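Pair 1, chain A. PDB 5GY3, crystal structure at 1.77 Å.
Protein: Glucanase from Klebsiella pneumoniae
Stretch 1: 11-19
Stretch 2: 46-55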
# COMPACT_ATOMS: atom_id res chain seq x y z
N PHE A 11 8.95 -2.35 -16.68
CA PHE A 11 8.70 -1.21 -15.82
C PHE A 11 9.92 -0.63 -15.11
O PHE A 11 9.81 0.46 -14.53
CB PHE A 11 7.65 -1.57 -14.76
CG PHE A 11 6.41 -2.16 -15.34
CD1 PHE A 11 5.56 -1.38 -16.13
CD2 PHE A 11 6.09 -3.49 -15.14
CE1 PHE A 11 4.41 -1.92 -16.68
CE2 PHE A 11 4.94 -4.04 -15.68
CZ PHE A 11 4.10 -3.24 -16.45
N MET A 12 11.07 -1.30 -15.10
CA MET A 12 12.23 -0.77 -14.39
C MET A 12 13.23 -0.17 -15.38
O MET A 12 13.65 -0.84 -16.33
CB MET A 12 12.90 -1.86 -13.55
CG MET A 12 14.00 -1.31 -12.67
SD MET A 12 14.78 -2.60 -11.66
CE MET A 12 16.09 -1.66 -10.89
N MET A 13 13.59 1.09 -15.15
CA MET A 13 14.58 1.80 -15.94
C MET A 13 15.98 1.50 -15.42
O MET A 13 16.16 1.15 -14.25
CB MET A 13 14.34 3.31 -15.89
CG MET A 13 13.10 3.81 -16.64
SD MET A 13 13.02 3.27 -18.36
CE MET A 13 11.78 1.98 -18.26
N PRO A 14 17.00 1.65 -16.27
CA PRO A 14 18.37 1.35 -15.81
C PRO A 14 18.83 2.23 -14.66
O PRO A 14 19.72 1.81 -13.90
CB PRO A 14 19.22 1.56 -17.08
CG PRO A 14 18.32 2.30 -18.05
CD PRO A 14 16.93 1.89 -17.72
N ASP A 15 18.25 3.42 -14.48
CA ASP A 15 18.62 4.28 -13.36
C ASP A 15 17.95 3.87 -12.05
O ASP A 15 18.22 4.50 -11.03
CB ASP A 15 18.30 5.75 -13.66
CG ASP A 15 16.82 6.02 -13.92
OD1 ASP A 15 15.99 5.09 -13.82
OD2 ASP A 15 16.48 7.19 -14.21
N GLY A 16 17.11 2.83 -12.06
CA GLY A 16 16.43 2.37 -10.86
C GLY A 16 15.00 2.85 -10.69
O GLY A 16 14.38 2.51 -9.68
N ARG A 17 14.46 3.63 -11.63
CA ARG A 17 13.06 4.04 -11.57
C ARG A 17 12.13 2.92 -11.98
O ARG A 17 12.42 2.18 -12.93
CB ARG A 17 12.80 5.25 -12.48
CG ARG A 17 13.42 6.53 -12.03
CD ARG A 17 13.14 7.70 -13.00
NE ARG A 17 13.86 7.53 -14.26
CZ ARG A 17 13.29 7.53 -15.46
NH1 ARG A 17 11.98 7.72 -15.59
NH2 ARG A 17 14.03 7.36 -16.55
N ILE A 18 11.00 2.80 -11.28
CA ILE A 18 9.86 2.01 -11.72
C ILE A 18 8.88 2.96 -12.40
O ILE A 18 8.55 4.02 -11.85
CB ILE A 18 9.18 1.28 -10.55
CG1 ILE A 18 10.12 0.22 -9.98
CG2 ILE A 18 7.87 0.63 -11.01
CD1 ILE A 18 10.29 -1.00 -10.86
N ILE A 19 8.43 2.58 -13.59
CA ILE A 19 7.67 3.48 -14.46
C ILE A 19 6.21 3.04 -14.47
O ILE A 19 5.90 1.90 -14.83
CB ILE A 19 8.25 3.49 -15.88
CG1 ILE A 19 9.68 4.00 -15.87
CG2 ILE A 19 7.42 4.35 -16.77
CD1 ILE A 19 9.83 5.35 -15.23
N PRO A 46 21.19 -6.80 -6.75
CA PRO A 46 21.52 -5.69 -7.67
C PRO A 46 20.32 -4.79 -7.96
O PRO A 46 20.45 -3.56 -7.88
CB PRO A 46 22.03 -6.42 -8.92
CG PRO A 46 22.61 -7.67 -8.38
CD PRO A 46 21.67 -8.09 -7.29
N ALA A 47 19.16 -5.38 -8.26
CA ALA A 47 17.97 -4.58 -8.54
C ALA A 47 17.54 -3.81 -7.30
O ALA A 47 17.19 -2.63 -7.38
CB ALA A 47 16.83 -5.47 -9.04
N PHE A 48 17.55 -4.48 -6.14
CA PHE A 48 17.19 -3.79 -4.90
C PHE A 48 18.07 -2.56 -4.68
O PHE A 48 17.57 -1.48 -4.36
CB PHE A 48 17.30 -4.74 -3.70
CG PHE A 48 16.86 -4.10 -2.41
CD1 PHE A 48 17.75 -3.35 -1.66
CD2 PHE A 48 15.56 -4.23 -1.95
CE1 PHE A 48 17.36 -2.73 -0.48
CE2 PHE A 48 15.16 -3.62 -0.78
CZ PHE A 48 16.06 -2.87 -0.05
N ASP A 49 19.39 -2.72 -4.82
CA ASP A 49 20.28 -1.59 -4.57
C ASP A 49 20.07 -0.47 -5.59
O ASP A 49 20.17 0.71 -5.24
CB ASP A 49 21.74 -2.06 -4.55
CG ASP A 49 22.12 -2.79 -3.25
OD1 ASP A 49 21.46 -2.57 -2.21
OD2 ASP A 49 23.09 -3.58 -3.26
N LYS A 50 19.76 -0.82 -6.85
CA LYS A 50 19.45 0.20 -7.85
C LYS A 50 18.18 0.95 -7.49
O LYS A 50 18.12 2.18 -7.55
CB LYS A 50 19.30 -0.44 -9.24
CG LYS A 50 20.59 -0.73 -10.01
CD LYS A 50 20.31 -1.64 -11.24
CE LYS A 50 20.53 -3.13 -10.92
NZ LYS A 50 19.69 -4.14 -11.66
N LEU A 51 17.13 0.20 -7.12
CA LEU A 51 15.85 0.82 -6.76
C LEU A 51 16.02 1.73 -5.56
O LEU A 51 15.52 2.87 -5.55
CB LEU A 51 14.82 -0.26 -6.46
CG LEU A 51 14.39 -1.18 -7.60
CD1 LEU A 51 13.72 -2.45 -7.07
CD2 LEU A 51 13.45 -0.42 -8.53
N TRP A 52 16.72 1.25 -4.54
CA TRP A 52 16.89 2.01 -3.31
C TRP A 52 17.81 3.21 -3.53
O TRP A 52 17.52 4.32 -3.04
CB TRP A 52 17.43 1.09 -2.20
CG TRP A 52 17.87 1.80 -0.95
CD1 TRP A 52 19.05 1.62 -0.28
CD2 TRP A 52 17.14 2.79 -0.22
NE1 TRP A 52 19.10 2.44 0.83
CE2 TRP A 52 17.94 3.17 0.88
CE3 TRP A 52 15.89 3.40 -0.39
CZ2 TRP A 52 17.52 4.13 1.81
CZ3 TRP A 52 15.48 4.36 0.53
CH2 TRP A 52 16.30 4.72 1.61
N GLN A 53 18.90 3.02 -4.28
CA GLN A 53 19.80 4.13 -4.56
C GLN A 53 19.09 5.27 -5.29
O GLN A 53 19.29 6.44 -4.96
CB GLN A 53 20.99 3.63 -5.39
CG GLN A 53 21.85 4.73 -6.03
CD GLN A 53 22.92 4.15 -6.96
OE1 GLN A 53 22.75 3.06 -7.52
NE2 GLN A 53 24.02 4.88 -7.12
N TRP A 54 18.24 4.95 -6.27
CA TRP A 54 17.53 6.02 -6.95
C TRP A 54 16.53 6.69 -6.01
O TRP A 54 16.44 7.92 -5.96
CB TRP A 54 16.82 5.50 -8.20
CG TRP A 54 16.10 6.63 -8.90
CD1 TRP A 54 16.62 7.48 -9.84
CD2 TRP A 54 14.76 7.06 -8.66
NE1 TRP A 54 15.67 8.40 -10.21
CE2 TRP A 54 14.52 8.17 -9.50
CE3 TRP A 54 13.73 6.61 -7.82
CZ2 TRP A 54 13.29 8.84 -9.52
CZ3 TRP A 54 12.51 7.27 -7.85
CH2 TRP A 54 12.30 8.37 -8.70
N THR A 55 15.79 5.88 -5.24
CA THR A 55 14.80 6.43 -4.32
C THR A 55 15.44 7.37 -3.32
O THR A 55 14.97 8.49 -3.10
CB THR A 55 14.11 5.28 -3.58
OG1 THR A 55 13.57 4.37 -4.54
CG2 THR A 55 13.00 5.81 -2.66

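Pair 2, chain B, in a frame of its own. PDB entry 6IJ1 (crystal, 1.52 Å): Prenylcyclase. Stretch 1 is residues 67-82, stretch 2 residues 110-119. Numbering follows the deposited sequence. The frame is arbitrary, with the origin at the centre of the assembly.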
# COMPACT_ATOMS: atom_id res chain seq x y z
N ALA B 67 -7.60 16.64 -1.27
CA ALA B 67 -7.62 15.55 -0.31
C ALA B 67 -6.65 15.78 0.84
O ALA B 67 -6.96 15.45 2.00
CB ALA B 67 -7.27 14.24 -1.04
N MET B 68 -5.44 16.29 0.55
CA MET B 68 -4.53 16.62 1.63
C MET B 68 -5.17 17.62 2.59
O MET B 68 -5.10 17.43 3.81
CB MET B 68 -3.23 17.19 1.06
CG MET B 68 -2.23 17.56 2.14
SD MET B 68 -1.13 16.24 2.72
CE MET B 68 -1.98 15.60 4.11
N ASP B 69 -5.83 18.65 2.04
CA ASP B 69 -6.52 19.61 2.92
C ASP B 69 -7.60 18.96 3.76
O ASP B 69 -7.78 19.33 4.91
CB ASP B 69 -7.17 20.72 2.10
CG ASP B 69 -6.18 21.64 1.49
OD1 ASP B 69 -5.08 21.76 2.09
OD2 ASP B 69 -6.50 22.23 0.43
N LEU B 70 -8.32 17.95 3.20
CA LEU B 70 -9.33 17.25 3.98
C LEU B 70 -8.73 16.38 5.08
O LEU B 70 -9.35 16.17 6.14
CB LEU B 70 -10.17 16.32 3.07
CG LEU B 70 -11.04 16.92 1.98
CD1 LEU B 70 -11.57 15.79 1.16
CD2 LEU B 70 -12.21 17.73 2.57
N LEU B 71 -7.54 15.82 4.83
CA LEU B 71 -6.99 14.88 5.77
C LEU B 71 -6.39 15.55 7.00
O LEU B 71 -6.34 14.96 8.06
CB LEU B 71 -5.91 14.06 5.07
CG LEU B 71 -6.47 12.97 4.12
CD1 LEU B 71 -5.35 12.59 3.19
CD2 LEU B 71 -6.98 11.76 4.99
N VAL B 72 -5.81 16.75 6.84
CA VAL B 72 -5.11 17.35 7.98
C VAL B 72 -6.02 17.46 9.20
O VAL B 72 -5.61 17.01 10.30
CB VAL B 72 -4.50 18.70 7.57
CG1 VAL B 72 -3.97 19.45 8.82
CG2 VAL B 72 -3.34 18.51 6.58
N PRO B 73 -7.24 18.01 9.13
CA PRO B 73 -8.08 18.10 10.34
C PRO B 73 -8.56 16.77 10.88
O PRO B 73 -9.07 16.72 12.03
CB PRO B 73 -9.25 18.96 9.90
CG PRO B 73 -9.23 19.01 8.45
CD PRO B 73 -7.84 18.72 7.99
N GLU B 74 -8.46 15.69 10.12
CA GLU B 74 -8.84 14.38 10.62
C GLU B 74 -7.79 13.70 11.49
O GLU B 74 -8.05 12.65 12.08
CB GLU B 74 -9.18 13.44 9.46
CG GLU B 74 -10.26 13.95 8.57
CD GLU B 74 -11.55 14.16 9.33
OE1 GLU B 74 -11.84 13.33 10.21
OE2 GLU B 74 -12.23 15.17 9.07
N GLN B 75 -6.60 14.31 11.64
CA GLN B 75 -5.59 13.72 12.51
C GLN B 75 -6.12 13.59 13.95
O GLN B 75 -6.71 14.54 14.49
CB GLN B 75 -4.33 14.62 12.49
CG GLN B 75 -3.10 13.98 13.17
CD GLN B 75 -1.89 14.91 13.07
OE1 GLN B 75 -2.06 16.13 12.97
NE2 GLN B 75 -0.69 14.34 13.08
N HIS B 76 -5.85 12.45 14.59
CA HIS B 76 -6.22 12.22 15.98
C HIS B 76 -5.25 12.95 16.89
O HIS B 76 -4.11 13.26 16.50
CB HIS B 76 -6.21 10.71 16.27
CG HIS B 76 -6.82 10.29 17.57
ND1 HIS B 76 -6.15 10.35 18.78
CD2 HIS B 76 -8.04 9.77 17.85
CE1 HIS B 76 -6.93 9.89 19.74
NE2 HIS B 76 -8.08 9.52 19.19
N ASP B 77 -5.68 13.19 18.15
CA ASP B 77 -4.75 13.78 19.12
C ASP B 77 -3.49 12.94 19.34
O ASP B 77 -2.44 13.47 19.75
CB ASP B 77 -5.42 13.95 20.49
CG ASP B 77 -6.53 15.00 20.48
OD1 ASP B 77 -6.60 15.87 19.56
OD2 ASP B 77 -7.35 14.97 21.43
N ASN B 78 -3.54 11.62 19.09
CA ASN B 78 -2.37 10.76 19.23
C ASN B 78 -1.41 10.91 18.03
O ASN B 78 -0.36 10.27 18.04
CB ASN B 78 -2.75 9.27 19.43
CG ASN B 78 -3.53 8.63 18.27
OD1 ASN B 78 -3.48 9.08 17.13
ND2 ASN B 78 -4.29 7.57 18.59
N GLY B 79 -1.78 11.70 17.03
CA GLY B 79 -0.91 11.97 15.90
C GLY B 79 -1.26 11.15 14.66
O GLY B 79 -0.74 11.43 13.59
N GLY B 80 -2.19 10.20 14.76
CA GLY B 80 -2.43 9.21 13.73
C GLY B 80 -3.70 9.38 12.92
O GLY B 80 -4.59 10.20 13.21
N TRP B 81 -3.79 8.56 11.86
CA TRP B 81 -5.01 8.40 11.06
C TRP B 81 -5.37 6.93 11.01
O TRP B 81 -4.62 6.10 11.52
CB TRP B 81 -4.77 8.91 9.66
CG TRP B 81 -4.71 10.42 9.54
CD1 TRP B 81 -5.71 11.25 9.08
CD2 TRP B 81 -3.54 11.25 9.75
NE1 TRP B 81 -5.23 12.57 9.06
CE2 TRP B 81 -3.93 12.57 9.45
CE3 TRP B 81 -2.23 10.99 10.16
CZ2 TRP B 81 -3.01 13.66 9.52
CZ3 TRP B 81 -1.31 12.08 10.25
CH2 TRP B 81 -1.74 13.37 9.93
N ASN B 82 -6.55 6.61 10.41
CA ASN B 82 -7.11 5.26 10.54
C ASN B 82 -7.73 4.77 9.24
O ASN B 82 -7.80 5.48 8.25
CB ASN B 82 -8.13 5.20 11.71
CG ASN B 82 -9.19 6.25 11.58
OD1 ASN B 82 -9.67 6.60 10.51
ND2 ASN B 82 -9.58 6.76 12.74
N PRO B 110 3.73 21.86 11.14
CA PRO B 110 3.88 21.29 12.49
C PRO B 110 2.96 20.12 12.81
O PRO B 110 3.35 19.34 13.68
CB PRO B 110 3.54 22.49 13.43
CG PRO B 110 4.02 23.66 12.64
CD PRO B 110 3.68 23.35 11.19
N TRP B 111 1.82 19.97 12.13
CA TRP B 111 0.99 18.78 12.40
C TRP B 111 1.73 17.50 12.02
O TRP B 111 1.37 16.43 12.53
CB TRP B 111 -0.34 18.88 11.65
CG TRP B 111 -0.19 19.03 10.15
CD1 TRP B 111 -0.24 20.18 9.40
CD2 TRP B 111 0.03 17.94 9.22
NE1 TRP B 111 -0.04 19.86 8.04
CE2 TRP B 111 0.11 18.49 7.92
CE3 TRP B 111 0.14 16.53 9.39
CZ2 TRP B 111 0.34 17.65 6.75
CZ3 TRP B 111 0.35 15.71 8.25
CH2 TRP B 111 0.46 16.29 6.97
N ALA B 112 2.76 17.58 11.17
CA ALA B 112 3.48 16.32 10.90
C ALA B 112 4.23 15.79 12.11
O ALA B 112 4.40 14.58 12.27
CB ALA B 112 4.44 16.52 9.72
N ARG B 113 4.68 16.65 13.05
CA ARG B 113 5.47 16.14 14.16
C ARG B 113 4.73 15.09 15.01
O ARG B 113 5.34 14.05 15.31
CB ARG B 113 5.94 17.34 15.02
CG ARG B 113 6.78 16.91 16.19
CD ARG B 113 6.74 17.98 17.29
NE ARG B 113 7.95 18.77 17.20
CZ ARG B 113 8.29 19.79 18.00
NH1 ARG B 113 7.51 20.18 18.99
NH2 ARG B 113 9.44 20.42 17.79
N PRO B 114 3.49 15.32 15.46
CA PRO B 114 2.79 14.25 16.20
C PRO B 114 2.58 13.01 15.34
O PRO B 114 2.51 11.90 15.88
CB PRO B 114 1.44 14.87 16.58
CG PRO B 114 1.50 16.26 16.25
CD PRO B 114 2.69 16.56 15.38
N GLY B 115 2.55 13.19 14.01
CA GLY B 115 2.55 12.01 13.11
C GLY B 115 3.85 11.24 13.14
O GLY B 115 3.86 10.00 13.26
N TRP B 116 5.01 11.94 13.06
CA TRP B 116 6.28 11.24 13.26
C TRP B 116 6.37 10.56 14.61
O TRP B 116 6.87 9.44 14.72
CB TRP B 116 7.50 12.19 13.11
CG TRP B 116 7.51 12.98 11.84
CD1 TRP B 116 7.69 14.35 11.73
CD2 TRP B 116 7.47 12.50 10.49
NE1 TRP B 116 7.69 14.73 10.43
CE2 TRP B 116 7.56 13.61 9.63
CE3 TRP B 116 7.33 11.21 9.93
CZ2 TRP B 116 7.51 13.51 8.23
CZ3 TRP B 116 7.34 11.11 8.55
CH2 TRP B 116 7.39 12.23 7.72
N GLU B 117 5.91 11.26 15.68
CA GLU B 117 5.97 10.65 16.99
C GLU B 117 5.09 9.42 17.06
O GLU B 117 5.46 8.43 17.67
CB GLU B 117 5.56 11.66 18.06
CG GLU B 117 6.62 12.79 18.17
CD GLU B 117 6.10 13.99 18.99
OE1 GLU B 117 4.89 13.98 19.36
OE2 GLU B 117 6.90 14.93 19.26
N PHE B 118 3.92 9.49 16.44
CA PHE B 118 3.06 8.31 16.41
C PHE B 118 3.77 7.14 15.74
O PHE B 118 3.80 6.03 16.29
CB PHE B 118 1.74 8.65 15.73
CG PHE B 118 0.79 7.52 15.56
CD1 PHE B 118 0.85 6.72 14.43
CD2 PHE B 118 -0.24 7.36 16.49
CE1 PHE B 118 -0.10 5.69 14.23
CE2 PHE B 118 -1.19 6.30 16.33
CZ PHE B 118 -1.12 5.49 15.17
N LEU B 119 4.36 7.38 14.54
CA LEU B 119 5.09 6.31 13.86
C LEU B 119 6.21 5.77 14.72
O LEU B 119 6.41 4.56 14.80
CB LEU B 119 5.64 6.75 12.50
CG LEU B 119 4.56 7.01 11.47
CD1 LEU B 119 5.19 7.51 10.13
CD2 LEU B 119 3.68 5.73 11.22
O HOH W 1 2.17 12.11 18.74

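The sharpest difference lies at one matched position, Met12(A) in pair 1 and Gln75(B) in pair 2. Met12(A) makes an apolar contact with the helix. Its CE sits 3.7 Å from Leu51(A) CG and 3.8 Å from Lys50(A) CB. Gln75(B) makes a polar one. Its NE2 donates to Trp111(B) O at 3.0 Å, the one direct hydrogen bond across pair 2. Pair 1 has none between its stretches. The same NE2 also donates to Gly79(B) O at 3.0 Å, so the amide ties its own loop to the other stretch. Both side chains are extended, with chi1 and chi2 near t, and both point toward the other stretch.

The shared geometry is a tight turn packed on a helix. The central backbones superpose with an RMSD of 0.6 Å. A type I beta turn runs from Met13(A) to Gly16(A), and its match runs from His76(B) to Gly79(B). Each is closed by a backbone hydrogen bond: Gly16(A) N to Met13(A) O, and Gly79(B) N to His76(B) O, both 2.9 Å.

Both pairs have glycine where the CA atoms of the two stretches come nearest. Gly16(A) matches Gly79(B), with positive phi in both. An ideal CB would lie 2.3 Å from Lys50(A) O in pair 1. In pair 2 it would lie 2.0 Å from Pro114(B) O. The backbone angles alone also call for glycine. Without a side chain, Gly79(B) CA comes to 3.4 Å from Pro114(B) O in a CA-H...O contact.

Trp54(A) and Phe118(B) match. Each is aromatic, each has its CA-to-CB bond pointing toward the other stretch, and chi1 is t in both. Each has a neighbour over one face, at matched positions. In pair 1 it is the aliphatic part of Arg17(A), whose CG lies 3.5 Å from the centroid of the five-membered ring of Trp54(A). In pair 2 it is backbone: Gly80(B) CA lies 3.9 Å from the centroid of the Phe118(B) ring. A CB on Gly80(B) would clash with Phe118(B) CE2, at 2.8 Å.

Asp15(A) and Asn78(B) match, both with chi1 p, and both fasten the residue two places on. Arg17(A) N donates to Asp15(A) OD1 at 3.0 Å, and Gly80(B) N donates to Asn78(B) OD1 at 2.9 Å. The acid adds a salt bridge, with Arg17(A) NE 2.6 Å from Asp15(A) OD2.

The bulk is placed differently along the second stretch. In pair 1, Leu51(A) fills the space, its CD2 3.3 Å from Gly16(A) O and 3.7 Å from Ile18(A) CG1. Its match is Gly115(B), whose CA meets Gly79(B) O at 3.4 Å. Pair 2 puts its bulk at Trp111(B), where pair 1 has Ala47(A). Val72(B) CG2 packs over one face of this indole, 3.7 Å from Trp111(B) CE2. Trp81(B), the match of Ile18(A), reaches it obliquely, with CH2 3.6 Å from Trp111(B) CZ3.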